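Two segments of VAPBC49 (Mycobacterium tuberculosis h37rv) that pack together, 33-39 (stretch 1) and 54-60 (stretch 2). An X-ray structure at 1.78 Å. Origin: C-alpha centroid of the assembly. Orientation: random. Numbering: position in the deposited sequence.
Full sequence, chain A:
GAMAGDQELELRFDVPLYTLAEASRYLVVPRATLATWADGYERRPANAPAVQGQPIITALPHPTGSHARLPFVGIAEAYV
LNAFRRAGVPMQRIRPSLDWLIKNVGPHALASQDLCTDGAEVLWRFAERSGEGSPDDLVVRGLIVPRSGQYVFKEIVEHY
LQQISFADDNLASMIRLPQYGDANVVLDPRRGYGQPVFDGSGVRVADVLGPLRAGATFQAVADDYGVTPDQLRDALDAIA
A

Stretch 1 (33-39) TLATWAD
Stretch 2, residues 54-60: QPIITAL

Residues 33-38 are helical, continuing a helix that begins earlier in the chain, with phi/psi near -60/-40 from Thr-33 to Trp-37, then -82/-30 at Ala-38; the hydrogen bonds are Trp-37 N to Thr-33 O (3.0 Å), Ala-38 N to Leu-34 O (2.9 Å) and Asp-39 N to Ala-35 O (2.9 Å). Stretch 2, without regular secondary structure, lies against Trp-37 and Ala-38, with phi/psi of -61/144 at Pro-55, -111/2 at Ile-56 and -127/159 at Ile-57. The nearest CA pairs run in opposite order: Trp-37 CA to Ile-56 CA, 5.2 Å; Ala-38 CA to Pro-55 CA, 5.0 Å. The contact buries 378 Å², both sides summed.

Trp-37 contributes most. Trp-37 O accepts two backbone hydrogen bonds, from Ile-56 N (2.9 Å) and a weak one from Ile-57 N (3.3 Å), so successive amides converge on one acceptor. Its indole (chi1 -62°, m; chi2 -9°) receives Ile-56 (chi1 p, chi2 t) over one face: Ile-56 CD1 lies 3.9 Å from the centroid of the Trp-37 five-membered ring, 22° off the normal, a CH-pi contact.

The CA-to-CB bond of Ile-57, also p then t, points sideways, but its side-chain end comes nearer to stretch 1. Ile-57 CD1 packs 4.0 Å from Trp-37 CB and 4.2 Å from Ala-38 CB, a purely apolar contact. Ile-57 CG1 reaches 3.8 Å from Ala-38 CA, and Ala-59 CB meets Ala-38 CB at 3.8 Å. Pro-55 CG lies 3.5 Å from Ala-38 O.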

# COMPACT_ATOMS: atom_id res chain seq x y z
N THR A 33 -0.20 0.57 -17.08
CA THR A 33 -1.17 1.65 -17.19
C THR A 33 -0.44 2.97 -17.47
O THR A 33 -0.81 3.73 -18.36
CB THR A 33 -2.05 1.69 -15.92
OG1 THR A 33 -2.79 0.46 -15.85
CG2 THR A 33 -3.04 2.83 -15.93
N LEU A 34 0.61 3.23 -16.69
CA LEU A 34 1.41 4.43 -16.88
C LEU A 34 2.04 4.49 -18.27
O LEU A 34 2.09 5.56 -18.88
CB LEU A 34 2.53 4.50 -15.82
CG LEU A 34 2.09 4.88 -14.41
CD1 LEU A 34 3.34 4.94 -13.57
CD2 LEU A 34 1.39 6.25 -14.36
N ALA A 35 2.50 3.34 -18.75
CA ALA A 35 3.10 3.25 -20.06
C ALA A 35 2.07 3.68 -21.10
O ALA A 35 2.40 4.47 -21.98
CB ALA A 35 3.60 1.85 -20.33
N THR A 36 0.84 3.19 -20.97
CA THR A 36 -0.25 3.57 -21.90
C THR A 36 -0.48 5.08 -21.85
O THR A 36 -0.58 5.73 -22.91
CB THR A 36 -1.58 2.78 -21.63
OG1 THR A 36 -1.33 1.37 -21.76
CG2 THR A 36 -2.67 3.17 -22.61
N TRP A 37 -0.51 5.64 -20.64
CA TRP A 37 -0.71 7.08 -20.47
C TRP A 37 0.41 7.94 -21.07
O TRP A 37 0.14 8.99 -21.58
CB TRP A 37 -0.92 7.45 -19.01
CG TRP A 37 -2.18 6.82 -18.38
CD1 TRP A 37 -3.17 6.12 -19.02
CD2 TRP A 37 -2.53 6.83 -16.99
NE1 TRP A 37 -4.12 5.71 -18.13
CE2 TRP A 37 -3.77 6.15 -16.87
CE3 TRP A 37 -1.95 7.40 -15.84
CZ2 TRP A 37 -4.43 5.98 -15.64
CZ3 TRP A 37 -2.59 7.22 -14.61
CH2 TRP A 37 -3.83 6.51 -14.52
N ALA A 38 1.66 7.47 -20.97
CA ALA A 38 2.84 8.22 -21.44
C ALA A 38 3.09 8.07 -22.94
O ALA A 38 3.66 8.98 -23.57
CB ALA A 38 4.07 7.79 -20.64
N ASP A 39 2.69 6.92 -23.48
CA ASP A 39 2.80 6.60 -24.91
C ASP A 39 1.40 6.51 -25.51
O ASP A 39 1.14 7.01 -26.60
CB ASP A 39 3.52 5.26 -25.12
CG ASP A 39 4.85 5.18 -24.38
OD1 ASP A 39 5.52 6.23 -24.21
OD2 ASP A 39 5.24 4.06 -23.95
N GLN A 54 -2.65 8.74 -28.56
CA GLN A 54 -1.94 9.91 -28.03
C GLN A 54 -1.80 9.92 -26.47
O GLN A 54 -2.71 9.48 -25.76
CB GLN A 54 -2.58 11.20 -28.52
N PRO A 55 -0.64 10.40 -25.96
CA PRO A 55 -0.37 10.47 -24.51
C PRO A 55 -1.36 11.35 -23.75
O PRO A 55 -1.78 12.39 -24.28
CB PRO A 55 1.04 11.09 -24.44
CG PRO A 55 1.65 10.78 -25.76
CD PRO A 55 0.51 10.89 -26.74
N ILE A 56 -1.71 10.95 -22.53
CA ILE A 56 -2.50 11.81 -21.67
C ILE A 56 -1.75 12.36 -20.44
O ILE A 56 -2.31 13.08 -19.60
CB ILE A 56 -3.85 11.15 -21.23
CG1 ILE A 56 -3.63 9.81 -20.53
CG2 ILE A 56 -4.78 11.00 -22.45
CD1 ILE A 56 -4.93 9.19 -19.89
N ILE A 57 -0.46 12.01 -20.34
CA ILE A 57 0.44 12.67 -19.37
C ILE A 57 1.70 13.20 -20.04
O ILE A 57 2.08 12.76 -21.14
CB ILE A 57 0.82 11.74 -18.18
CG1 ILE A 57 1.62 10.51 -18.63
CG2 ILE A 57 -0.46 11.32 -17.40
CD1 ILE A 57 2.05 9.57 -17.46
N THR A 58 2.35 14.14 -19.37
CA THR A 58 3.57 14.75 -19.91
C THR A 58 4.73 13.76 -19.67
O THR A 58 5.03 13.40 -18.53
CB THR A 58 3.83 16.14 -19.26
OG1 THR A 58 2.67 16.96 -19.45
CG2 THR A 58 5.08 16.87 -19.89
N ALA A 59 5.33 13.31 -20.77
CA ALA A 59 6.48 12.40 -20.75
C ALA A 59 7.53 12.88 -21.74
O ALA A 59 7.20 13.53 -22.73
CB ALA A 59 6.06 10.98 -21.09
N LEU A 60 8.78 12.53 -21.50
CA LEU A 60 9.89 12.97 -22.36
C LEU A 60 10.67 11.73 -22.75
O LEU A 60 10.63 10.73 -22.02
CB LEU A 60 10.79 13.96 -21.60
CG LEU A 60 10.19 15.32 -21.16
CD1 LEU A 60 10.71 15.77 -19.79
CD2 LEU A 60 10.40 16.42 -22.21